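Local coordinates for protein Phenylalanine/tyrosine ammonia-lyase (Rhodosporidium toruloides, PDB 1Y2M) that catalyses the non-oxidative deamination of L-phenylalanine and L-tyrosine to trans-cinnamic and p-coumaric acid, working as a homotetramer built as a dimer of dimers, at residues S454-E459 against V531-D536; F544-G549 against L655-P660; A647-S652 against V669-G674. One frame throughout, in Å; residues are numbered along the deposited sequence.

Interaction 1 (S454-E459 against V531-D536)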
loop_
_atom_site.group_PDB
_atom_site.type_symbol
_atom_site.label_atom_id
_atom_site.label_comp_id
_atom_site.label_asym_id
_atom_site.label_seq_id
_atom_site.Cartn_x
_atom_site.Cartn_y
_atom_site.Cartn_z
ATOM N N SER B 454 2.652 -10.465 -36.088
ATOM C CA SER B 454 1.626 -10.378 -35.029
ATOM C C SER B 454 1.709 -11.572 -34.073
ATOM O O SER B 454 1.806 -12.735 -34.508
ATOM C CB SER B 454 0.217 -10.341 -35.609
ATOM O OG SER B 454 0.106 -11.399 -36.527
ATOM N N CYS B 455 1.751 -11.276 -32.787
ATOM C CA CYS B 455 1.786 -12.279 -31.717
ATOM C C CYS B 455 2.999 -13.206 -31.786
ATOM O O CYS B 455 3.062 -14.186 -31.071
ATOM C CB CYS B 455 0.528 -13.121 -31.687
ATOM S SG CYS B 455 -0.956 -12.090 -31.414
ATOM N N LEU B 456 4.008 -12.824 -32.575
ATOM C CA LEU B 456 5.144 -13.683 -32.878
ATOM C C LEU B 456 4.703 -15.028 -33.462
ATOM O O LEU B 456 5.336 -16.093 -33.288
ATOM C CB LEU B 456 6.106 -13.809 -31.688
ATOM C CG LEU B 456 6.582 -12.519 -31.035
ATOM C CD1 LEU B 456 7.607 -12.823 -29.948
ATOM C CD2 LEU B 456 7.182 -11.546 -32.003
ATOM N N ALA B 457 3.621 -14.980 -34.217
ATOM C CA ALA B 457 3.159 -16.165 -34.909
ATOM C C ALA B 457 4.123 -16.446 -36.073
ATOM O O ALA B 457 4.467 -15.519 -36.837
ATOM C CB ALA B 457 1.779 -15.908 -35.461
ATOM N N ALA B 458 4.531 -17.694 -36.232
ATOM C CA ALA B 458 5.451 -18.067 -37.321
ATOM C C ALA B 458 4.784 -18.178 -38.691
ATOM O O ALA B 458 5.467 -18.101 -39.703
ATOM C CB ALA B 458 6.118 -19.427 -37.004
ATOM N N GLU B 459 3.496 -18.478 -38.672
ATOM C CA GLU B 459 2.730 -18.725 -39.888
ATOM C C GLU B 459 1.582 -17.734 -39.950
ATOM O O GLU B 459 1.620 -16.696 -39.266
ATOM C CB GLU B 459 2.300 -20.195 -39.978
ATOM C CG GLU B 459 3.517 -21.178 -40.085
ATOM C CD GLU B 459 4.215 -21.131 -41.428
ATOM O OE1 GLU B 459 3.598 -20.717 -42.456
ATOM O OE2 GLU B 459 5.375 -21.581 -41.493
ATOM N N VAL B 531 11.334 -13.472 -26.473
ATOM C CA VAL B 531 12.420 -12.805 -27.197
ATOM C C VAL B 531 13.122 -13.785 -28.115
ATOM O O VAL B 531 13.604 -13.430 -29.176
ATOM C CB VAL B 531 13.390 -12.026 -26.234
ATOM C CG1 VAL B 531 14.387 -12.995 -25.571
ATOM C CG2 VAL B 531 14.131 -10.914 -26.977
ATOM N N LEU B 532 13.237 -15.047 -27.704
ATOM C CA LEU B 532 13.926 -16.029 -28.550
ATOM C C LEU B 532 13.099 -16.318 -29.812
ATOM O O LEU B 532 13.665 -16.426 -30.900
ATOM C CB LEU B 532 14.163 -17.334 -27.785
ATOM C CG LEU B 532 15.038 -17.151 -26.566
ATOM C CD1 LEU B 532 15.025 -18.407 -25.751
ATOM C CD2 LEU B 532 16.485 -16.696 -26.921
ATOM N N GLN B 533 11.779 -16.414 -29.648
ATOM C CA GLN B 533 10.900 -16.526 -30.827
ATOM C C GLN B 533 11.065 -15.340 -31.728
ATOM O O GLN B 533 11.220 -15.504 -32.955
ATOM C CB GLN B 533 9.448 -16.653 -30.442
ATOM C CG GLN B 533 8.520 -16.779 -31.667
ATOM C CD GLN B 533 8.331 -18.195 -32.212
ATOM O OE1 GLN B 533 9.017 -19.161 -31.842
ATOM N NE2 GLN B 533 7.385 -18.308 -33.162
ATOM N N ALA B 534 11.057 -14.137 -31.149
ATOM C CA ALA B 534 11.213 -12.917 -31.951
ATOM C C ALA B 534 12.548 -12.914 -32.695
ATOM O O ALA B 534 12.635 -12.553 -33.868
ATOM C CB ALA B 534 11.107 -11.697 -31.050
ATOM N N ILE B 535 13.611 -13.352 -32.005
ATOM C CA ILE B 535 14.963 -13.430 -32.614
ATOM C C ILE B 535 14.961 -14.363 -33.846
ATOM O O ILE B 535 15.502 -14.067 -34.873
ATOM C CB ILE B 535 15.999 -13.882 -31.584
ATOM C CG1 ILE B 535 16.346 -12.675 -30.708
ATOM C CG2 ILE B 535 17.207 -14.426 -32.216
ATOM C CD1 ILE B 535 17.060 -12.992 -29.411
ATOM N N ASP B 536 14.346 -15.533 -33.699
ATOM C CA ASP B 536 14.253 -16.455 -34.814
ATOM C C ASP B 536 13.421 -15.868 -35.967
ATOM O O ASP B 536 13.760 -16.052 -37.123
ATOM C CB ASP B 536 13.656 -17.744 -34.275
ATOM C CG ASP B 536 14.669 -18.595 -33.571
ATOM O OD1 ASP B 536 15.902 -18.502 -33.872
ATOM O OD2 ASP B 536 14.252 -19.450 -32.729
#
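A side-chain-to-backbone hydrogen bond with a small apolar patch beside it, wholly buried, joins Leu456 and Ala458 in the loop between helices 416-443 and 468-484 to Gln533 and Ala534 on the long helix 506-560. The amide nitrogen NE2 of Gln533 donates to the carbonyl oxygen O of Leu456 at 3.0 Å, with an N-H...O angle of 156°. It reaches that oxygen nearly along the C=O axis, and the oxygen sits slightly out of the Gln533 amide plane. With CG of Gln533 anti to the backbone N (chi1 -180°), this methylene lies 3.8 Å from CB of Leu456, and the bend at chi2 (86°) then turns the amide onto the loop. In the PAL/histidase family the body of the subunit is a bundle of long helices, and here a connection lies against one of them, with the side chain of Leu456 about 9 Å from that of Lys468, a cinnamate-binding residue. CD1 of Leu456 packs on CB of Ala534 at 3.8 Å, and its CD2 meets the same methyl at 4.0 Å. The Leu456 oxygen is gripped a second time by ND1 of His466, while OE1 of Gln533 accepts from the backbone N of Arg678, so both ends of the buried amide are bonded. A leucine in place of Gln533 would probably leave the Leu456 carbonyl with His466 alone and the Arg678 N-H without its acceptor. CB of Ala458 borders NE2 of Gln533 at 4.2 Å.

Interaction 2 (F544-G549 against L655-P660)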
loop_
_atom_site.group_PDB
_atom_site.type_symbol
_atom_site.label_atom_id
_atom_site.label_comp_id
_atom_site.label_asym_id
_atom_site.label_seq_id
_atom_site.Cartn_x
_atom_site.Cartn_y
_atom_site.Cartn_z
ATOM N N PHE B 544 15.328 -13.827 -45.683
ATOM C CA PHE B 544 14.435 -13.461 -46.790
ATOM C C PHE B 544 14.970 -12.239 -47.560
ATOM O O PHE B 544 15.066 -12.244 -48.781
ATOM C CB PHE B 544 13.052 -13.143 -46.235
ATOM C CG PHE B 544 12.096 -12.659 -47.287
ATOM C CD1 PHE B 544 11.385 -13.536 -48.053
ATOM C CD2 PHE B 544 11.890 -11.305 -47.454
ATOM C CE1 PHE B 544 10.508 -13.057 -49.027
ATOM C CE2 PHE B 544 11.031 -10.832 -48.451
ATOM C CZ PHE B 544 10.339 -11.729 -49.216
ATOM N N LYS B 545 15.288 -11.173 -46.826
ATOM C CA LYS B 545 15.779 -9.939 -47.424
ATOM C C LYS B 545 17.068 -10.176 -48.254
ATOM O O LYS B 545 17.266 -9.542 -49.297
ATOM C CB LYS B 545 16.013 -8.885 -46.344
ATOM C CG LYS B 545 14.742 -8.301 -45.803
ATOM C CD LYS B 545 15.000 -7.317 -44.672
ATOM C CE LYS B 545 13.673 -6.677 -44.208
ATOM N NZ LYS B 545 13.896 -5.593 -43.196
ATOM N N LYS B 546 17.937 -11.091 -47.820
ATOM C CA LYS B 546 19.153 -11.383 -48.607
ATOM C C LYS B 546 18.793 -11.800 -49.995
ATOM O O LYS B 546 19.488 -11.471 -50.965
ATOM C CB LYS B 546 19.950 -12.550 -48.021
ATOM C CG LYS B 546 20.788 -12.262 -46.832
ATOM C CD LYS B 546 21.434 -13.580 -46.384
ATOM C CE LYS B 546 22.419 -13.356 -45.236
ATOM N NZ LYS B 546 22.784 -14.661 -44.567
ATOM N N GLN B 547 17.745 -12.609 -50.091
ATOM C CA GLN B 547 17.333 -13.125 -51.391
ATOM C C GLN B 547 16.370 -12.216 -52.119
ATOM O O GLN B 547 16.375 -12.136 -53.336
ATOM C CB GLN B 547 16.668 -14.463 -51.205
ATOM C CG GLN B 547 17.682 -15.557 -50.994
ATOM C CD GLN B 547 17.088 -16.871 -51.335
ATOM O OE1 GLN B 547 16.852 -17.206 -52.528
ATOM N NE2 GLN B 547 16.809 -17.627 -50.311
ATOM N N PHE B 548 15.533 -11.520 -51.372
ATOM C CA PHE B 548 14.518 -10.737 -52.027
ATOM C C PHE B 548 14.991 -9.411 -52.614
ATOM O O PHE B 548 14.491 -8.989 -53.676
ATOM C CB PHE B 548 13.295 -10.531 -51.151
ATOM C CG PHE B 548 12.064 -10.238 -51.966
ATOM C CD1 PHE B 548 11.658 -11.120 -52.976
ATOM C CD2 PHE B 548 11.377 -9.096 -51.771
ATOM C CE1 PHE B 548 10.558 -10.849 -53.758
ATOM C CE2 PHE B 548 10.277 -8.802 -52.541
ATOM C CZ PHE B 548 9.854 -9.675 -53.540
ATOM N N GLY B 549 15.960 -8.763 -51.959
ATOM C CA GLY B 549 16.603 -7.571 -52.551
ATOM C C GLY B 549 17.004 -7.729 -54.012
ATOM O O GLY B 549 16.605 -6.932 -54.878
ATOM N N LEU B 655 21.888 -17.696 -35.308
ATOM C CA LEU B 655 23.299 -17.812 -34.913
ATOM C C LEU B 655 24.197 -16.959 -35.808
ATOM O O LEU B 655 25.337 -16.677 -35.440
ATOM C CB LEU B 655 23.727 -19.272 -34.960
ATOM C CG LEU B 655 22.909 -20.176 -34.057
ATOM C CD1 LEU B 655 23.297 -21.630 -34.275
ATOM C CD2 LEU B 655 23.024 -19.829 -32.593
ATOM N N SER B 656 23.694 -16.575 -36.973
ATOM C CA SER B 656 24.433 -15.695 -37.918
ATOM C C SER B 656 24.450 -14.209 -37.514
ATOM O O SER B 656 25.279 -13.428 -38.027
ATOM C CB SER B 656 23.834 -15.786 -39.321
ATOM O OG SER B 656 24.040 -17.067 -39.879
ATOM N N TYR B 657 23.538 -13.803 -36.633
ATOM C CA TYR B 657 23.332 -12.411 -36.360
ATOM C C TYR B 657 23.451 -12.044 -34.906
ATOM O O TYR B 657 23.699 -10.889 -34.598
ATOM C CB TYR B 657 21.948 -11.998 -36.857
ATOM C CG TYR B 657 21.715 -12.293 -38.321
ATOM C CD1 TYR B 657 22.366 -11.570 -39.316
ATOM C CD2 TYR B 657 20.843 -13.295 -38.706
ATOM C CE1 TYR B 657 22.149 -11.853 -40.666
ATOM C CE2 TYR B 657 20.646 -13.610 -40.040
ATOM C CZ TYR B 657 21.291 -12.891 -41.007
ATOM O OH TYR B 657 21.060 -13.207 -42.330
ATOM N N LEU B 658 23.218 -13.005 -34.004
ATOM C CA LEU B 658 23.266 -12.691 -32.579
ATOM C C LEU B 658 24.663 -12.246 -32.200
ATOM O O LEU B 658 25.651 -12.724 -32.768
ATOM C CB LEU B 658 22.927 -13.914 -31.744
ATOM C CG LEU B 658 21.455 -14.251 -31.700
ATOM C CD1 LEU B 658 21.274 -15.667 -31.276
ATOM C CD2 LEU B 658 20.766 -13.376 -30.789
ATOM N N SER B 659 24.737 -11.398 -31.173
ATOM C CA SER B 659 25.997 -11.155 -30.465
ATOM C C SER B 659 26.570 -12.442 -30.027
ATOM O O SER B 659 25.815 -13.299 -29.630
ATOM C CB SER B 659 25.790 -10.372 -29.162
ATOM O OG SER B 659 25.824 -9.022 -29.494
ATOM N N PRO B 660 27.912 -12.554 -29.984
ATOM C CA PRO B 660 28.457 -13.775 -29.412
ATOM C C PRO B 660 28.050 -14.052 -27.970
ATOM O O PRO B 660 28.021 -15.210 -27.562
ATOM C CB PRO B 660 29.974 -13.567 -29.501
ATOM C CG PRO B 660 30.172 -12.139 -29.696
ATOM C CD PRO B 660 28.976 -11.670 -30.478
#
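The backbones stay far apart, the nearest CA atoms being those of Lys546 and Ser656 at 12.7 Å, so helix 506-560 and the loop 655-660 meet only through two long side chains, Lys546 and Tyr657, that come from opposite directions. Lys546 starts with CG anti to its carbonyl carbon (chi1 -78°) and runs extended from there, which carries its ammonium group across the gap to the phenol oxygen. NZ and CE of Lys546 each lie 3.2 Å from OH of Tyr657, and NZ stands obliquely to the ring. Glu543, about one turn before Lys546 on helix 506-560, is the stronger polar partner of both side chains: its OE2 forms a salt bridge with Lys546 NZ and a hydrogen bond with Tyr657 OH. The shared carboxylate probably accounts for the closeness of the two groups. Behind its hydroxyl the Tyr657 ring is buried, meeting Phe542 edge-to-face and Phe341 with the planes at about 45°. The pair forms a partly buried polar contact, with the lysine on the exposed side, in the helical PAL/histidase fold, where the connection between helices 619-646 and 662-672 is tied to the side of the long helix 506-560, away from the annotated sites.

Interaction 3 (A647-S652 against V669-G674)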
loop_
_atom_site.group_PDB
_atom_site.type_symbol
_atom_site.label_atom_id
_atom_site.label_comp_id
_atom_site.label_asym_id
_atom_site.label_seq_id
_atom_site.Cartn_x
_atom_site.Cartn_y
_atom_site.Cartn_z
ATOM N N ALA B 647 15.421 -27.908 -40.540
ATOM C CA ALA B 647 16.738 -28.146 -39.988
ATOM C C ALA B 647 16.676 -28.047 -38.479
ATOM O O ALA B 647 15.835 -27.382 -37.927
ATOM C CB ALA B 647 17.722 -27.137 -40.529
ATOM N N ALA B 648 17.646 -28.674 -37.816
ATOM C CA ALA B 648 17.749 -28.549 -36.355
ATOM C C ALA B 648 17.981 -27.110 -35.882
ATOM O O ALA B 648 18.507 -26.283 -36.629
ATOM C CB ALA B 648 18.890 -29.430 -35.846
ATOM N N SER B 649 17.620 -26.827 -34.632
ATOM C CA SER B 649 17.843 -25.514 -34.039
ATOM C C SER B 649 19.328 -25.129 -33.970
ATOM O O SER B 649 19.664 -23.946 -33.902
ATOM C CB SER B 649 17.228 -25.406 -32.635
ATOM O OG SER B 649 17.686 -26.491 -31.833
ATOM N N THR B 650 20.211 -26.127 -33.955
ATOM C CA THR B 650 21.643 -25.876 -34.000
ATOM C C THR B 650 22.066 -25.245 -35.321
ATOM O O THR B 650 23.229 -24.827 -35.443
ATOM C CB THR B 650 22.452 -27.186 -33.772
ATOM O OG1 THR B 650 21.822 -28.247 -34.481
ATOM C CG2 THR B 650 22.469 -27.534 -32.304
ATOM N N SER B 651 21.174 -25.236 -36.334
ATOM C CA SER B 651 21.455 -24.569 -37.624
ATOM C C SER B 651 20.683 -23.259 -37.781
ATOM O O SER B 651 20.610 -22.705 -38.912
ATOM C CB SER B 651 21.114 -25.476 -38.800
ATOM O OG SER B 651 21.981 -26.602 -38.832
ATOM N N SER B 652 20.092 -22.779 -36.701
ATOM C CA SER B 652 19.236 -21.592 -36.798
ATOM C C SER B 652 19.981 -20.402 -37.401
ATOM O O SER B 652 21.086 -20.097 -36.966
ATOM C CB SER B 652 18.743 -21.128 -35.443
ATOM O OG SER B 652 18.053 -19.885 -35.590
ATOM N N VAL B 669 18.891 -22.001 -23.868
ATOM C CA VAL B 669 17.459 -22.279 -23.824
ATOM C C VAL B 669 17.058 -23.240 -24.960
ATOM O O VAL B 669 16.327 -24.228 -24.746
ATOM C CB VAL B 669 16.645 -20.990 -23.884
ATOM C CG1 VAL B 669 15.186 -21.334 -23.951
ATOM C CG2 VAL B 669 16.893 -20.182 -22.659
ATOM N N ARG B 670 17.524 -22.980 -26.169
ATOM C CA ARG B 670 17.122 -23.731 -27.321
ATOM C C ARG B 670 17.683 -25.163 -27.290
ATOM O O ARG B 670 17.005 -26.117 -27.699
ATOM C CB ARG B 670 17.575 -22.977 -28.593
ATOM C CG ARG B 670 16.705 -21.781 -28.981
ATOM C CD ARG B 670 15.536 -22.237 -29.853
ATOM N NE ARG B 670 14.725 -21.101 -30.309
ATOM C CZ ARG B 670 13.723 -20.579 -29.644
ATOM N NH1 ARG B 670 13.378 -21.038 -28.453
ATOM N NH2 ARG B 670 13.033 -19.589 -30.180
ATOM N N GLU B 671 18.929 -25.312 -26.843
ATOM C CA GLU B 671 19.605 -26.601 -26.848
ATOM C C GLU B 671 19.577 -27.257 -25.496
ATOM O O GLU B 671 19.034 -28.357 -25.367
ATOM C CB GLU B 671 21.034 -26.464 -27.311
ATOM C CG GLU B 671 21.184 -25.854 -28.669
ATOM C CD GLU B 671 20.217 -26.361 -29.722
ATOM O OE1 GLU B 671 19.942 -27.575 -29.792
ATOM O OE2 GLU B 671 19.758 -25.527 -30.537
ATOM N N GLU B 672 20.140 -26.644 -24.455
ATOM C CA GLU B 672 20.203 -27.356 -23.181
ATOM C C GLU B 672 18.848 -27.568 -22.544
ATOM O O GLU B 672 18.577 -28.653 -22.000
ATOM C CB GLU B 672 21.106 -26.666 -22.165
ATOM C CG GLU B 672 22.578 -26.765 -22.484
ATOM C CD GLU B 672 23.470 -26.239 -21.355
ATOM O OE1 GLU B 672 23.466 -26.825 -20.240
ATOM O OE2 GLU B 672 24.210 -25.261 -21.588
ATOM N N LEU B 673 17.968 -26.562 -22.635
ATOM C CA LEU B 673 16.620 -26.674 -22.084
ATOM C C LEU B 673 15.632 -27.297 -23.062
ATOM O O LEU B 673 14.531 -27.695 -22.660
ATOM C CB LEU B 673 16.091 -25.321 -21.622
ATOM C CG LEU B 673 16.893 -24.581 -20.567
ATOM C CD1 LEU B 673 16.090 -23.390 -20.038
ATOM C CD2 LEU B 673 17.375 -25.518 -19.465
ATOM N N GLY B 674 15.992 -27.383 -24.333
ATOM C CA GLY B 674 15.136 -28.012 -25.321
ATOM C C GLY B 674 13.920 -27.220 -25.753
ATOM O O GLY B 674 13.006 -27.807 -26.343
HETATM O O HOH W 1 21.012 -23.244 -31.192
#
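Direct hydrogen bonding is carried by Ser649 and Glu671: the serine hydroxyl OG donates to the carboxylate oxygen OE2 of Glu671 over 2.6 Å. The hydroxyl meets that oxygen on its syn side, 16° out of the carboxylate plane, and OE1 of Glu671 is also near, 3.2 Å from Ser649 OG. Glu671 bends at chi2 (-43°), which folds the carboxylate back toward the loop. A water adds a second link, donating to OE2 of Glu671 at 2.7 Å and to the backbone O of Ser649 at 3.1 Å; OE2 therefore accepts from both the hydroxyl and the water, so Ser649 is tied to the glutamate through its side chain and, by the water, its main chain. These bonds join the 3-10 turn 649-650, in the connection that leaves helix 619-646, to the C-terminal part of helix 662-672, the next helix of this mainly helical subunit, which widens into a pi-type turn at 669-672. Van der Waals contact comes from Thr650, whose methyl CG2 sits 3.6 Å from CD of Glu671, the two side chains crossing at about a right angle. The CB of Arg670 points toward the loop, but its guanidinium group goes elsewhere, with NH1 bonded to the carbonyl O of Val675.

Overall arrangement
Interaction 1 is the buried one, with four enclosed residues, an amide-carbonyl bond and methyl packing; interactions 2 and 3 are partly buried and chiefly polar, one a lysine beside a phenol that share a glutamate of helix 506-560, the other centred on a carboxylate and a water. Interactions 1 and 2 share helix 506-560, whereas interactions 2 and 3 both use the connection between helices 619-646 and 662-672. Direct contacts join all three: Ile535 packs against Leu658 between interactions 1 and 2, a salt bridge between OD2 of Asp536 and NH2 of Arg670 (2.8 Å) ties interaction 1 to interaction 3, and Leu655 touches the Thr650 backbone between interactions 2 and 3.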